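Local coordinates for protein ADP-ribosyltransferase (Staphylococcus aureus, PDB 1OJQ) that transfers the ADP-ribose moiety of NAD+ to a protein acceptor, as a C3-type mono-ADP-ribosyltransferase exoenzyme, at residues 52-55 with 56-59. Residues are numbered along the deposited sequence; the frame is centred on the assembly and turned at random.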
# COMPACT_ATOMS: atom_id res chain seq x y z
N GLY A 52 -10.52 10.54 -8.69
CA GLY A 52 -10.75 9.25 -9.33
C GLY A 52 -11.54 9.31 -10.61
O GLY A 52 -11.80 8.27 -11.23
N ASP A 53 -11.94 10.49 -11.08
CA ASP A 53 -12.73 10.55 -12.31
C ASP A 53 -11.81 10.54 -13.53
O ASP A 53 -11.27 11.57 -13.90
CB ASP A 53 -13.63 11.78 -12.34
CG ASP A 53 -14.41 11.91 -13.64
OD1 ASP A 53 -14.47 10.96 -14.45
OD2 ASP A 53 -14.98 12.99 -13.86
N VAL A 54 -11.65 9.36 -14.13
CA VAL A 54 -10.71 9.22 -15.24
C VAL A 54 -11.07 10.19 -16.35
O VAL A 54 -10.22 10.66 -17.10
CB VAL A 54 -10.71 7.77 -15.76
CG1 VAL A 54 -12.04 7.44 -16.42
CG2 VAL A 54 -9.57 7.51 -16.73
N ASN A 55 -12.37 10.52 -16.47
CA ASN A 55 -12.76 11.36 -17.59
C ASN A 55 -12.30 12.81 -17.42
O ASN A 55 -12.58 13.63 -18.30
CB ASN A 55 -14.28 11.34 -17.83
CG ASN A 55 -14.76 10.01 -18.37
OD1 ASN A 55 -13.98 9.12 -18.73
ND2 ASN A 55 -16.09 9.86 -18.42
N LYS A 56 -11.62 13.13 -16.34
CA LYS A 56 -11.05 14.45 -16.11
C LYS A 56 -9.58 14.51 -16.44
O LYS A 56 -8.95 15.57 -16.35
CB LYS A 56 -11.23 14.83 -14.63
CG LYS A 56 -12.68 15.19 -14.27
CD LYS A 56 -12.74 15.84 -12.89
CE LYS A 56 -14.16 16.24 -12.49
NZ LYS A 56 -15.00 15.05 -12.17
N LEU A 57 -8.97 13.40 -16.81
CA LEU A 57 -7.53 13.37 -17.02
C LEU A 57 -7.13 13.72 -18.44
O LEU A 57 -7.96 13.67 -19.35
CB LEU A 57 -6.98 11.98 -16.67
CG LEU A 57 -7.42 11.49 -15.28
CD1 LEU A 57 -6.72 10.20 -14.89
CD2 LEU A 57 -7.19 12.59 -14.25
N SER A 58 -5.85 14.03 -18.58
CA SER A 58 -5.25 14.26 -19.90
C SER A 58 -5.37 13.01 -20.75
O SER A 58 -5.54 11.92 -20.19
CB SER A 58 -3.78 14.65 -19.72
OG SER A 58 -3.40 15.65 -20.64
N GLU A 59 -5.28 13.09 -22.08
CA GLU A 59 -5.45 11.85 -22.85
C GLU A 59 -4.35 10.83 -22.58
O GLU A 59 -4.60 9.62 -22.56
CB GLU A 59 -5.50 12.12 -24.36
CG GLU A 59 -6.69 12.97 -24.76
CD GLU A 59 -8.03 12.29 -24.66
OE1 GLU A 59 -8.12 11.09 -24.34
OE2 GLU A 59 -9.05 12.98 -24.92
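Asp-53 and Lys-56 close a short 3-10 turn in the loop that leads from helix 41-49 to helix 59-73. Their side chains meet at about a right angle in a salt bridge, with Lys-56 NZ 2.7 Å from Asp-53 OD2 and placed on the anti lone pair of that oxygen, the one facing away from OD1. The lysine chain runs extended as far as CE and then bends (chi4 72°), which turns the ammonium back to OD2; on the way its CG passes 3.2 Å from OD2. The other carboxylate oxygen serves the backbone: with CG of Asp-53 anti to its own nitrogen (chi1 177°), OD1 receives Asn-55 N at 2.9 Å, an Asx turn in which the donor lies above the carboxylate plane. Both oxygens of Asp-53 are therefore engaged, one by a charge and one by an amide. The main chain adds two i to i+3 bonds, Lys-56 N to Asp-53 O at 2.9 Å and Leu-57 N to Val-54 O at 3.0 Å, both nearly straight. The amides of Asn-55, Lys-56 and Leu-57 thus each find an acceptor within the turn. Leu-57 CG lies 3.4 Å from Val-54 O, the carbonyl oxygen that accepts its own amide; the apolar contact proper, Leu-57 CD1 to Val-54 CG2, is looser at 4.3 Å. These two side chains also touch Gln-62 and Val-65 of helix 59-73, and Leu-57 reaches Pro-46 and Leu-47 of helix 41-49, joining the turn to both helices. Asp-53 thus fixes the turn through its main-chain oxygen and both carboxylate oxygens, and the neighbouring ammonium would probably favour the ionised carboxylate at this partly solvent-exposed site.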